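Local coordinates for Alr1585 protein (Nostoc sp., PDB 5C2I) that probably uses its haem to oxidise dyes and other substrates with hydrogen peroxide, as a DyP-type peroxidase, at residues R358-G370 against S382-Q396. The protein carries 1 engineered substitution. Residues are numbered along the deposited sequence; the frame is centred on the assembly and turned at random.
Sequences RGHRITRRAVSYG and SGLLFLCFQSNIENQ. With HEM (protoporphyrin IX containing Fe), chain E; EDO (1,2-ethanediol), chain G.
Tyr-369 lays one face of its ring over the backbone of Ser-382 and Gly-383. Gly-383 N sits 3.3 Å above the ring centre of Tyr-369. The ring gets there because CG stands between the backbone N and the carbonyl carbon (chi1 76°). Leu-385 adds its CD2, 3.5 Å from Tyr-369 CD1. A CB on Gly-383 would run into the ring. With an alanine here in place of the tyrosine, Gly-383 N would probably be left uncovered on that side and Leu-385 CD2 would lose its aromatic neighbour. Strand 363-369 pairs antiparallel with strand 383-390 in the sheet of the C-terminal ferredoxin-like domain of the DyP fold. The regular bridges lapse at Arg-365 and Ala-366, though Arg-365 N still donates to Leu-387 O. Ile-362, Arg-364, Leu-384 and Phe-386 line the haem pocket. Ile-362 CD1 meets the edge of the Phe-386 ring, 3.8 Å from CZ. Arg-364 bends at chi3 (-68°) and sets its guanidinium face over haem C4D. Arg-364 NH1 donates to haem O2A (2.9 Å) and to the water on the iron. Farther along, His-360 ND1 donates to Asn-395 O (2.7 Å), in the ring plane. Gln-396 NE2 donates almost straight to Arg-361 O (2.7 Å). Strand 250-261 pairs with the other edge of 383-390.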
# COMPACT_ATOMS: atom_id res chain seq x y z
N ARG A 358 17.92 -37.04 15.16
CA ARG A 358 18.13 -35.58 15.07
C ARG A 358 19.37 -35.21 14.24
O ARG A 358 19.47 -34.09 13.73
CB ARG A 358 18.18 -34.95 16.47
CG ARG A 358 16.85 -34.96 17.21
CD ARG A 358 17.03 -34.73 18.71
NE ARG A 358 17.70 -33.47 19.01
CZ ARG A 358 17.12 -32.27 19.05
NH1 ARG A 358 15.82 -32.13 18.85
NH2 ARG A 358 17.85 -31.19 19.33
N GLY A 359 20.31 -36.16 14.11
CA GLY A 359 21.54 -35.92 13.37
C GLY A 359 21.30 -35.86 11.86
O GLY A 359 22.18 -35.40 11.12
N HIS A 360 20.11 -36.26 11.41
CA HIS A 360 19.75 -36.19 10.01
C HIS A 360 19.15 -34.86 9.57
O HIS A 360 18.87 -34.68 8.38
CB HIS A 360 18.78 -37.32 9.61
CG HIS A 360 19.26 -38.69 9.93
ND1 HIS A 360 20.41 -39.23 9.38
CD2 HIS A 360 18.80 -39.60 10.82
CE1 HIS A 360 20.59 -40.45 9.87
NE2 HIS A 360 19.64 -40.69 10.76
N ARG A 361 18.95 -33.93 10.49
CA ARG A 361 18.30 -32.66 10.17
C ARG A 361 19.10 -31.86 9.14
O ARG A 361 20.33 -31.97 9.07
CB ARG A 361 18.13 -31.80 11.44
CG ARG A 361 17.03 -32.24 12.41
CD ARG A 361 16.95 -31.36 13.66
NE ARG A 361 18.11 -31.57 14.53
CZ ARG A 361 18.39 -30.82 15.61
NH1 ARG A 361 17.61 -29.82 15.94
NH2 ARG A 361 19.47 -31.09 16.34
N ILE A 362 18.41 -30.98 8.44
CA ILE A 362 19.02 -30.07 7.49
C ILE A 362 18.64 -28.62 7.84
O ILE A 362 17.61 -28.37 8.45
CB ILE A 362 18.56 -30.35 6.06
CG1 ILE A 362 17.03 -30.29 5.93
CG2 ILE A 362 19.08 -31.72 5.59
CD1 ILE A 362 16.54 -30.25 4.48
N THR A 363 19.50 -27.69 7.46
CA THR A 363 19.27 -26.28 7.72
C THR A 363 18.91 -25.62 6.39
O THR A 363 19.73 -25.56 5.48
CB THR A 363 20.53 -25.67 8.33
OG1 THR A 363 20.84 -26.31 9.58
CG2 THR A 363 20.40 -24.15 8.56
N ARG A 364 17.67 -25.20 6.26
CA ARG A 364 17.12 -24.78 4.96
C ARG A 364 17.34 -23.26 4.73
O ARG A 364 17.15 -22.42 5.67
CB ARG A 364 15.65 -25.16 4.88
CG ARG A 364 15.45 -26.68 4.83
CD ARG A 364 13.98 -27.08 4.83
NE ARG A 364 13.43 -26.74 6.14
CZ ARG A 364 12.23 -26.23 6.36
NH1 ARG A 364 11.39 -26.02 5.37
NH2 ARG A 364 11.86 -25.93 7.58
N ARG A 365 17.71 -22.91 3.52
CA ARG A 365 17.91 -21.51 3.12
C ARG A 365 17.30 -21.25 1.76
O ARG A 365 17.94 -20.65 0.89
CB ARG A 365 19.42 -21.17 3.13
CG ARG A 365 20.15 -21.43 4.44
CD ARG A 365 19.82 -20.38 5.49
NE ARG A 365 20.48 -20.66 6.78
CZ ARG A 365 19.87 -20.82 7.95
NH1 ARG A 365 18.55 -20.90 8.00
NH2 ARG A 365 20.56 -21.01 9.07
N ALA A 366 16.09 -21.79 1.58
CA ALA A 366 15.43 -21.78 0.27
C ALA A 366 14.80 -20.43 -0.04
O ALA A 366 14.51 -19.62 0.88
CB ALA A 366 14.39 -22.89 0.20
N VAL A 367 14.57 -20.18 -1.32
CA VAL A 367 13.88 -18.97 -1.77
C VAL A 367 13.02 -19.36 -2.96
O VAL A 367 13.20 -20.45 -3.53
CB VAL A 367 14.82 -17.83 -2.18
CG1 VAL A 367 15.61 -17.32 -0.99
CG2 VAL A 367 15.78 -18.27 -3.26
N SER A 368 12.14 -18.47 -3.37
CA SER A 368 11.23 -18.79 -4.47
C SER A 368 11.73 -18.26 -5.82
O SER A 368 12.50 -17.32 -5.88
CB SER A 368 9.85 -18.20 -4.15
OG SER A 368 9.26 -19.00 -3.13
N TYR A 369 11.24 -18.87 -6.88
CA TYR A 369 11.38 -18.36 -8.25
C TYR A 369 10.07 -18.41 -9.01
O TYR A 369 9.12 -19.09 -8.63
CB TYR A 369 12.43 -19.16 -9.03
CG TYR A 369 12.02 -20.53 -9.51
CD1 TYR A 369 12.20 -21.67 -8.72
CD2 TYR A 369 11.51 -20.71 -10.80
CE1 TYR A 369 11.85 -22.92 -9.19
CE2 TYR A 369 11.14 -21.96 -11.28
CZ TYR A 369 11.29 -23.06 -10.45
OH TYR A 369 10.98 -24.30 -10.93
N GLY A 370 10.01 -17.64 -10.10
CA GLY A 370 8.86 -17.61 -10.96
C GLY A 370 7.80 -16.62 -10.52
O GLY A 370 8.12 -15.52 -10.15
N SER A 382 7.51 -21.97 -12.20
CA SER A 382 7.52 -21.44 -10.84
C SER A 382 7.83 -22.52 -9.84
O SER A 382 7.45 -23.69 -10.01
CB SER A 382 6.17 -20.86 -10.48
OG SER A 382 5.91 -19.67 -11.19
N GLY A 383 8.52 -22.13 -8.79
CA GLY A 383 8.84 -23.08 -7.71
C GLY A 383 9.77 -22.61 -6.64
O GLY A 383 9.76 -21.42 -6.26
N LEU A 384 10.52 -23.56 -6.09
CA LEU A 384 11.38 -23.35 -4.99
C LEU A 384 12.81 -23.57 -5.40
O LEU A 384 13.16 -24.63 -5.94
CB LEU A 384 11.03 -24.33 -3.83
CG LEU A 384 11.73 -24.06 -2.50
CD1 LEU A 384 11.12 -22.82 -1.84
CD2 LEU A 384 11.63 -25.28 -1.57
N LEU A 385 13.65 -22.57 -5.10
CA LEU A 385 15.10 -22.78 -5.17
C LEU A 385 15.50 -23.34 -3.82
O LEU A 385 15.60 -22.59 -2.82
CB LEU A 385 15.85 -21.49 -5.50
CG LEU A 385 15.37 -20.82 -6.80
CD1 LEU A 385 16.07 -19.48 -6.97
CD2 LEU A 385 15.59 -21.72 -8.00
N PHE A 386 15.60 -24.66 -3.76
CA PHE A 386 15.87 -25.38 -2.51
C PHE A 386 17.35 -25.35 -2.21
O PHE A 386 18.15 -25.88 -3.00
CB PHE A 386 15.37 -26.83 -2.63
CG PHE A 386 15.62 -27.66 -1.41
CD1 PHE A 386 14.70 -27.66 -0.35
CD2 PHE A 386 16.82 -28.40 -1.28
CE1 PHE A 386 14.92 -28.45 0.77
CE2 PHE A 386 17.04 -29.19 -0.15
CZ PHE A 386 16.10 -29.19 0.90
N LEU A 387 17.72 -24.70 -1.12
CA LEU A 387 19.11 -24.73 -0.64
C LEU A 387 19.11 -25.24 0.78
O LEU A 387 18.28 -24.79 1.57
CB LEU A 387 19.72 -23.33 -0.62
CG LEU A 387 20.14 -22.69 -1.96
CD1 LEU A 387 18.92 -22.21 -2.74
CD2 LEU A 387 21.06 -21.52 -1.69
N CYS A 388 20.01 -26.16 1.11
CA CYS A 388 20.20 -26.51 2.50
C CYS A 388 21.66 -26.81 2.80
O CYS A 388 22.42 -27.20 1.90
CB CYS A 388 19.30 -27.67 2.91
SG CYS A 388 19.78 -29.31 2.33
N PHE A 389 22.01 -26.64 4.08
CA PHE A 389 23.33 -26.86 4.61
C PHE A 389 23.38 -28.02 5.58
O PHE A 389 22.36 -28.34 6.26
CB PHE A 389 23.86 -25.58 5.28
CG PHE A 389 24.21 -24.50 4.33
CD1 PHE A 389 25.37 -24.58 3.53
CD2 PHE A 389 23.42 -23.34 4.24
CE1 PHE A 389 25.67 -23.55 2.64
CE2 PHE A 389 23.74 -22.33 3.36
CZ PHE A 389 24.87 -22.42 2.56
N GLN A 390 24.53 -28.66 5.64
CA GLN A 390 24.77 -29.81 6.48
C GLN A 390 26.25 -30.10 6.50
O GLN A 390 27.00 -29.60 5.64
CB GLN A 390 24.07 -31.04 5.98
CG GLN A 390 24.38 -31.36 4.52
CD GLN A 390 23.22 -31.03 3.60
OE1 GLN A 390 22.23 -31.74 3.58
NE2 GLN A 390 23.37 -29.97 2.81
N SER A 391 26.70 -30.86 7.50
CA SER A 391 28.08 -31.30 7.54
C SER A 391 28.32 -32.61 6.77
O SER A 391 29.47 -32.98 6.52
CB SER A 391 28.55 -31.47 8.97
OG SER A 391 27.76 -32.43 9.65
N ASN A 392 27.24 -33.33 6.45
CA ASN A 392 27.33 -34.65 5.83
C ASN A 392 26.11 -34.88 4.94
O ASN A 392 25.00 -35.13 5.46
CB ASN A 392 27.45 -35.74 6.91
CG ASN A 392 27.67 -37.13 6.33
OD1 ASN A 392 27.13 -37.50 5.32
ND2 ASN A 392 28.43 -37.93 7.02
N ILE A 393 26.29 -34.78 3.65
CA ILE A 393 25.16 -34.88 2.72
C ILE A 393 24.57 -36.27 2.76
O ILE A 393 23.33 -36.42 2.72
CB ILE A 393 25.55 -34.48 1.25
CG1 ILE A 393 25.98 -33.01 1.21
CG2 ILE A 393 24.41 -34.72 0.29
CD1 ILE A 393 26.60 -32.59 -0.11
N GLU A 394 25.42 -37.28 2.81
CA GLU A 394 24.93 -38.65 2.85
C GLU A 394 23.98 -38.90 4.03
O GLU A 394 22.92 -39.57 3.88
CB GLU A 394 26.09 -39.64 2.88
CG GLU A 394 25.70 -41.09 2.91
CD GLU A 394 26.96 -41.95 2.83
OE1 GLU A 394 27.54 -42.04 1.73
OE2 GLU A 394 27.43 -42.45 3.88
N ASN A 395 24.33 -38.34 5.17
CA ASN A 395 23.58 -38.53 6.40
C ASN A 395 22.45 -37.50 6.64
O ASN A 395 21.58 -37.71 7.49
CB ASN A 395 24.51 -38.48 7.58
CG ASN A 395 23.84 -39.02 8.84
OD1 ASN A 395 23.41 -40.14 8.86
ND2 ASN A 395 23.73 -38.19 9.87
N GLN A 396 22.42 -36.43 5.86
CA GLN A 396 21.43 -35.35 6.06
C GLN A 396 20.51 -35.24 4.83
O GLN A 396 19.64 -36.09 4.70
CB GLN A 396 22.12 -34.05 6.54
CG GLN A 396 22.72 -34.33 7.93
CD GLN A 396 23.63 -33.26 8.50
OE1 GLN A 396 24.86 -33.31 8.34
NE2 GLN A 396 23.04 -32.27 9.14
CHA HEM E . 9.12 -28.32 6.23
CHB HEM E . 7.27 -27.26 1.91
CHC HEM E . 10.92 -29.62 -0.21
CHD HEM E . 12.59 -30.87 4.12
C1A HEM E . 8.28 -27.84 5.24
C2A HEM E . 7.06 -27.13 5.46
C3A HEM E . 6.55 -26.83 4.25
C4A HEM E . 7.45 -27.33 3.28
CMA HEM E . 5.29 -26.06 3.94
CAA HEM E . 6.44 -26.75 6.81
CBA HEM E . 6.87 -25.43 7.45
CGA HEM E . 8.35 -25.48 7.72
O1A HEM E . 8.82 -26.02 8.76
O2A HEM E . 9.10 -24.97 6.89
C1B HEM E . 8.15 -27.78 0.96
C2B HEM E . 7.99 -27.63 -0.46
C3B HEM E . 9.01 -28.24 -1.04
C4B HEM E . 9.78 -28.84 0.05
CMB HEM E . 6.88 -26.88 -1.12
CAB HEM E . 9.40 -28.35 -2.47
CBB HEM E . 9.04 -27.47 -3.42
C1C HEM E . 11.69 -30.23 0.79
C2C HEM E . 12.72 -31.12 0.60
C3C HEM E . 13.17 -31.49 1.84
C4C HEM E . 12.42 -30.78 2.78
CMC HEM E . 13.30 -31.58 -0.71
CAC HEM E . 14.21 -32.45 2.20
CBC HEM E . 14.59 -33.53 1.55
C1D HEM E . 11.81 -30.14 5.02
C2D HEM E . 12.07 -30.19 6.46
C3D HEM E . 11.09 -29.52 7.05
C4D HEM E . 10.25 -29.03 5.94
CMD HEM E . 13.22 -30.88 7.17
CAD HEM E . 10.96 -29.27 8.52
CBD HEM E . 10.25 -30.40 9.28
CGD HEM E . 10.20 -30.07 10.74
O1D HEM E . 9.09 -30.07 11.26
O2D HEM E . 11.25 -29.81 11.42
NA HEM E . 8.47 -28.02 3.90
NB HEM E . 9.16 -28.55 1.19
NC HEM E . 11.43 -30.09 2.12
ND HEM E . 10.66 -29.51 4.75
FE HEM E . 9.92 -29.07 3.03
C1 EDO G . 26.32 -35.45 10.81
O1 EDO G . 25.55 -35.71 9.62
C2 EDO G . 25.53 -35.40 12.11
O2 EDO G . 24.41 -34.52 12.14
O HOH W 1 22.12 -28.62 9.38
O HOH W 2 11.33 -27.23 2.76
O HOH W 3 7.81 -21.81 -3.60